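Local structure of chorismate synthase (Campylobacter jejuni, 1SQ1) at residues A[207-212]-A[334-339]; A[232-237]-A[286-291]. The protein probably catalyses the final step of chorismate biosynthesis, eliminating phosphate from 5-enolpyruvylshikimate-3-phosphate with the help of reduced FMN. All coordinates share one frame; numbering follows the deposited sequence.

Contact 1. Residues A[207-212]-A[334-339]; sequences VFTKVS and AMVRLV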
loop_
_atom_site.group_PDB
_atom_site.type_symbol
_atom_site.label_atom_id
_atom_site.label_comp_id
_atom_site.label_asym_id
_atom_site.label_seq_id
_atom_site.Cartn_x
_atom_site.Cartn_y
_atom_site.Cartn_z
ATOM N N VAL A 207 28.976 -10.105 -5.085
ATOM C CA VAL A 207 28.722 -9.059 -6.065
ATOM C C VAL A 207 28.913 -7.651 -5.537
ATOM O O VAL A 207 28.651 -7.374 -4.362
ATOM C CB VAL A 207 27.312 -9.172 -6.632
ATOM C CG1 VAL A 207 26.986 -7.944 -7.449
ATOM C CG2 VAL A 207 27.213 -10.419 -7.490
ATOM N N PHE A 208 29.382 -6.769 -6.419
ATOM C CA PHE A 208 29.616 -5.368 -6.078
ATOM C C PHE A 208 28.797 -4.431 -6.967
ATOM O O PHE A 208 28.969 -4.409 -8.185
ATOM C CB PHE A 208 31.094 -5.019 -6.237
ATOM C CG PHE A 208 31.414 -3.587 -5.917
ATOM C CD1 PHE A 208 31.258 -3.096 -4.625
ATOM C CD2 PHE A 208 31.864 -2.722 -6.910
ATOM C CE1 PHE A 208 31.550 -1.761 -4.324
ATOM C CE2 PHE A 208 32.156 -1.387 -6.617
ATOM C CZ PHE A 208 32.000 -0.907 -5.323
ATOM N N THR A 209 27.906 -3.659 -6.358
ATOM C CA THR A 209 27.084 -2.723 -7.112
ATOM C C THR A 209 27.449 -1.303 -6.736
ATOM O O THR A 209 27.320 -0.895 -5.582
ATOM C CB THR A 209 25.596 -2.893 -6.832
ATOM O OG1 THR A 209 25.195 -4.245 -7.098
ATOM C CG2 THR A 209 24.816 -1.950 -7.717
ATOM N N LYS A 210 27.908 -0.555 -7.726
ATOM C CA LYS A 210 28.305 0.822 -7.525
ATOM C C LYS A 210 27.350 1.739 -8.264
ATOM O O LYS A 210 26.982 1.470 -9.409
ATOM C CB LYS A 210 29.734 1.024 -8.029
ATOM C CG LYS A 210 30.169 2.470 -8.147
ATOM C CD LYS A 210 31.673 2.576 -8.019
ATOM C CE LYS A 210 32.251 3.613 -8.958
ATOM N NZ LYS A 210 32.183 3.138 -10.373
ATOM N N VAL A 211 26.928 2.813 -7.602
ATOM C CA VAL A 211 26.028 3.769 -8.228
ATOM C C VAL A 211 26.671 5.149 -8.168
ATOM O O VAL A 211 26.998 5.642 -7.084
ATOM C CB VAL A 211 24.663 3.804 -7.517
ATOM C CG1 VAL A 211 23.688 4.641 -8.317
ATOM C CG2 VAL A 211 24.131 2.394 -7.341
ATOM N N SER A 212 26.861 5.758 -9.336
ATOM C CA SER A 212 27.482 7.080 -9.444
ATOM C C SER A 212 26.466 8.125 -9.886
ATOM O O SER A 212 25.375 7.787 -10.353
ATOM C CB SER A 212 28.609 7.045 -10.465
ATOM O OG SER A 212 28.086 6.669 -11.729
ATOM N N ALA A 334 19.500 -4.461 -11.834
ATOM C CA ALA A 334 18.107 -4.149 -12.137
ATOM C C ALA A 334 17.352 -3.726 -10.883
ATOM O O ALA A 334 16.681 -2.699 -10.879
ATOM C CB ALA A 334 17.431 -5.355 -12.776
HETATM N N MSE A 335 17.471 -4.516 -9.820
HETATM C CA MSE A 335 16.801 -4.212 -8.564
HETATM C C MSE A 335 17.215 -2.867 -7.977
HETATM O O MSE A 335 16.362 -2.096 -7.524
HETATM C CB MSE A 335 17.052 -5.312 -7.522
HETATM C CG MSE A 335 16.444 -6.663 -7.847
HETATM SE SE MSE A 335 14.582 -6.594 -8.388
HETATM C CE MSE A 335 13.747 -5.991 -6.740
ATOM N N VAL A 336 18.512 -2.579 -7.965
ATOM C CA VAL A 336 18.960 -1.305 -7.413
ATOM C C VAL A 336 18.459 -0.184 -8.310
ATOM O O VAL A 336 18.258 0.946 -7.870
ATOM C CB VAL A 336 20.490 -1.234 -7.303
ATOM C CG1 VAL A 336 20.902 0.134 -6.805
ATOM C CG2 VAL A 336 20.986 -2.309 -6.343
ATOM N N ARG A 337 18.224 -0.517 -9.569
ATOM C CA ARG A 337 17.730 0.450 -10.527
ATOM C C ARG A 337 16.307 0.803 -10.122
ATOM O O ARG A 337 16.018 1.968 -9.841
ATOM C CB ARG A 337 17.713 -0.154 -11.924
ATOM C CG ARG A 337 18.259 0.750 -12.994
ATOM C CD ARG A 337 19.730 0.469 -13.274
ATOM N NE ARG A 337 19.931 -0.662 -14.179
ATOM C CZ ARG A 337 21.014 -0.793 -14.946
ATOM N NH1 ARG A 337 21.968 0.140 -14.909
ATOM N NH2 ARG A 337 21.162 -1.850 -15.737
ATOM N N LEU A 338 15.430 -0.206 -10.087
ATOM C CA LEU A 338 14.025 -0.007 -9.725
ATOM C C LEU A 338 13.870 0.831 -8.461
ATOM O O LEU A 338 13.111 1.800 -8.432
ATOM C CB LEU A 338 13.329 -1.352 -9.535
ATOM C CG LEU A 338 13.081 -2.182 -10.804
ATOM C CD1 LEU A 338 12.980 -3.630 -10.410
ATOM C CD2 LEU A 338 11.814 -1.745 -11.529
ATOM N N VAL A 339 14.594 0.464 -7.413
ATOM C CA VAL A 339 14.510 1.216 -6.172
ATOM C C VAL A 339 14.837 2.697 -6.399
ATOM O O VAL A 339 13.991 3.560 -6.159
ATOM C CB VAL A 339 15.466 0.650 -5.113
ATOM C CG1 VAL A 339 15.324 1.427 -3.818
ATOM C CG2 VAL A 339 15.164 -0.819 -4.884
#
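No flat group lies between V336 and the two strand residues it touches, T209 and V211; the meeting is one of methyl groups. The only ring in the two segments, that of F208, is on the other side of the strand, where it meets F168 with the planes at about 45°, and the guanidinium of R337 turns to a salt bridge with E42. V336 CG1, anti to the backbone N (chi1 177°), reaches CG2 of V211 at 4.0 Å, the valines passing alongside one another and pointing opposite ways. The other branch, V336 CG2, comes tip to tip with T209 CG2 at 4.1 Å. T209 offers a methyl because its chi1 of -56° places CG2 anti to the backbone N, while OG1 stands beside that N and hydrogen-bonds S151 OG on strand 148-156. The threonine's polar atom is thus satisfied within the sheet and its apolar one faces the helix. All three side chains are buried near the centre of the folded subunit, where helix 325-346 covers the sheet. Strand 205-212 runs between strands 148-156 and 286-292; V336 also packs on L288 from the latter and on L230 of helix 226-235.

Contact 2. Residues A[232-237]-A[286-291]; sequences HALMGI and LILKTY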
loop_
_atom_site.group_PDB
_atom_site.type_symbol
_atom_site.label_atom_id
_atom_site.label_comp_id
_atom_site.label_asym_id
_atom_site.label_seq_id
_atom_site.Cartn_x
_atom_site.Cartn_y
_atom_site.Cartn_z
ATOM N N HIS A 232 16.087 -4.840 0.972
ATOM C CA HIS A 232 14.889 -5.612 0.687
ATOM C C HIS A 232 14.927 -6.152 -0.742
ATOM O O HIS A 232 14.671 -7.339 -0.975
ATOM C CB HIS A 232 13.678 -4.709 0.913
ATOM C CG HIS A 232 12.350 -5.363 0.709
ATOM N ND1 HIS A 232 11.985 -5.945 -0.490
ATOM C CD2 HIS A 232 11.248 -5.407 1.493
ATOM C CE1 HIS A 232 10.711 -6.303 -0.434
ATOM N NE2 HIS A 232 10.245 -5.985 0.756
ATOM N N ALA A 233 15.274 -5.298 -1.698
ATOM C CA ALA A 233 15.338 -5.735 -3.088
ATOM C C ALA A 233 16.507 -6.697 -3.360
ATOM O O ALA A 233 16.368 -7.609 -4.160
ATOM C CB ALA A 233 15.413 -4.527 -4.013
ATOM N N LEU A 234 17.644 -6.496 -2.690
ATOM C CA LEU A 234 18.812 -7.351 -2.870
ATOM C C LEU A 234 18.681 -8.706 -2.141
ATOM O O LEU A 234 18.885 -9.761 -2.758
ATOM C CB LEU A 234 20.080 -6.606 -2.426
ATOM C CG LEU A 234 20.473 -5.409 -3.315
ATOM C CD1 LEU A 234 21.705 -4.650 -2.768
ATOM C CD2 LEU A 234 20.766 -5.923 -4.720
HETATM N N MSE A 235 18.345 -8.694 -0.846
HETATM C CA MSE A 235 18.161 -9.948 -0.082
HETATM C C MSE A 235 17.088 -10.776 -0.776
HETATM O O MSE A 235 17.136 -12.004 -0.765
HETATM C CB MSE A 235 17.686 -9.671 1.355
HETATM C CG MSE A 235 18.763 -9.446 2.420
HETATM SE SE MSE A 235 19.810 -11.009 2.862
HETATM C CE MSE A 235 18.514 -12.336 2.340
ATOM N N GLY A 236 16.108 -10.093 -1.361
ATOM C CA GLY A 236 15.033 -10.781 -2.053
ATOM C C GLY A 236 15.496 -11.606 -3.245
ATOM O O GLY A 236 14.821 -12.550 -3.665
ATOM N N ILE A 237 16.647 -11.243 -3.798
ATOM C CA ILE A 237 17.194 -11.950 -4.939
ATOM C C ILE A 237 17.509 -13.392 -4.565
ATOM O O ILE A 237 17.939 -13.672 -3.444
ATOM C CB ILE A 237 18.483 -11.285 -5.447
ATOM C CG1 ILE A 237 18.177 -9.856 -5.894
ATOM C CG2 ILE A 237 19.084 -12.130 -6.578
ATOM C CD1 ILE A 237 19.320 -9.129 -6.573
ATOM N N LEU A 286 27.347 5.005 -4.418
ATOM C CA LEU A 286 26.673 3.991 -3.626
ATOM C C LEU A 286 27.526 2.732 -3.609
ATOM O O LEU A 286 27.868 2.197 -4.664
ATOM C CB LEU A 286 25.290 3.702 -4.224
ATOM C CG LEU A 286 24.010 3.856 -3.383
ATOM C CD1 LEU A 286 24.069 5.052 -2.430
ATOM C CD2 LEU A 286 22.845 3.985 -4.337
ATOM N N ILE A 287 27.884 2.274 -2.411
ATOM C CA ILE A 287 28.697 1.066 -2.255
ATOM C C ILE A 287 27.846 -0.049 -1.670
ATOM O O ILE A 287 27.664 -0.130 -0.460
ATOM C CB ILE A 287 29.893 1.296 -1.307
ATOM C CG1 ILE A 287 30.636 2.578 -1.696
ATOM C CG2 ILE A 287 30.850 0.116 -1.388
ATOM C CD1 ILE A 287 31.178 2.545 -3.097
ATOM N N LEU A 288 27.340 -0.912 -2.540
ATOM C CA LEU A 288 26.477 -2.011 -2.129
ATOM C C LEU A 288 27.103 -3.348 -2.456
ATOM O O LEU A 288 27.577 -3.550 -3.563
ATOM C CB LEU A 288 25.134 -1.922 -2.858
ATOM C CG LEU A 288 24.477 -0.555 -2.870
ATOM C CD1 LEU A 288 23.120 -0.647 -3.534
ATOM C CD2 LEU A 288 24.369 -0.052 -1.449
ATOM N N LYS A 289 27.100 -4.270 -1.507
ATOM C CA LYS A 289 27.666 -5.575 -1.782
ATOM C C LYS A 289 26.647 -6.662 -1.491
ATOM O O LYS A 289 26.074 -6.702 -0.401
ATOM C CB LYS A 289 28.931 -5.795 -0.955
ATOM C CG LYS A 289 29.959 -4.685 -1.045
ATOM C CD LYS A 289 31.224 -5.128 -0.363
ATOM C CE LYS A 289 32.186 -3.980 -0.110
ATOM N NZ LYS A 289 31.654 -3.040 0.933
ATOM N N THR A 290 26.422 -7.530 -2.478
ATOM C CA THR A 290 25.472 -8.641 -2.372
ATOM C C THR A 290 26.195 -9.987 -2.479
ATOM O O THR A 290 26.815 -10.296 -3.503
ATOM C CB THR A 290 24.434 -8.600 -3.494
ATOM O OG1 THR A 290 23.781 -7.334 -3.485
ATOM C CG2 THR A 290 23.399 -9.678 -3.295
ATOM N N TYR A 291 26.084 -10.798 -1.433
ATOM C CA TYR A 291 26.723 -12.105 -1.402
ATOM C C TYR A 291 25.797 -13.256 -1.744
ATOM O O TYR A 291 24.825 -13.525 -1.046
ATOM C CB TYR A 291 27.328 -12.320 -0.027
ATOM C CG TYR A 291 28.331 -11.258 0.302
ATOM C CD1 TYR A 291 29.638 -11.340 -0.164
ATOM C CD2 TYR A 291 27.957 -10.134 1.021
ATOM C CE1 TYR A 291 30.547 -10.322 0.079
ATOM C CE2 TYR A 291 28.857 -9.110 1.267
ATOM C CZ TYR A 291 30.145 -9.211 0.792
ATOM O OH TYR A 291 31.022 -8.184 1.012
#
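Chorismate synthase is a beta-alpha-beta sandwich, with helices held between antiparallel sheets, and this contact belongs to one of its helix-sheet seams: L234, near the C-terminal end of helix 226-235, lies against T290 and L288 of strand 286-292. The two strand residues are two apart and so present their side chains on the same face. L234 comes at T290 on a slant, setting the face formed by its CB, CD1 and CD2 over the hydroxyl oxygen. Its CD1 is 3.5 Å from T290 OG1, and its CD2 is nearly as close to the same atom at 3.6 Å. These are van der Waals approaches of methyls to an oxygen, and no hydrogen bond joins the two segments. The threonine turns its oxygen this way through a chi1 of -55°, which sets OG1 beside its own backbone N and opposite the carbonyl carbon. Two residues back along the strand, CD1 of L234 also meets CD1 of L288, a looser apolar touch at 4.3 Å. The side chain of T290 is about 8 Å from that of A239, a residue predicted to bind FMN, consistent with the T290 end of the seam lying near the cofactor site. L234 also packs on A332 of helix 325-346, T290 on V240 of strand 240-245, and M235, turned from strand 286-292, on V243 and on A231 of the second subunit's copy of helix 226-235.

How the contacts relate
Following the chain from the N terminus, the four elements come in the order strand 205-212, helix 226-235, strand 286-292 and helix 325-346. Contact 1 joins the first of these to the last, closing a loop with 121 residues between its segments. Contact 2 joins the middle two across 48 residues and is nested wholly inside that loop. Their centres are about 8 Å apart. The strands are antiparallel neighbours in one sheet, with V207 N probably hydrogen-bonded to T290 O at 2.7 Å, while the helices touch where the selenomethionine methyl of M335 packs on A233. Two strands and two helices, alternating in sequence though other elements intervene, thus pack as two layers.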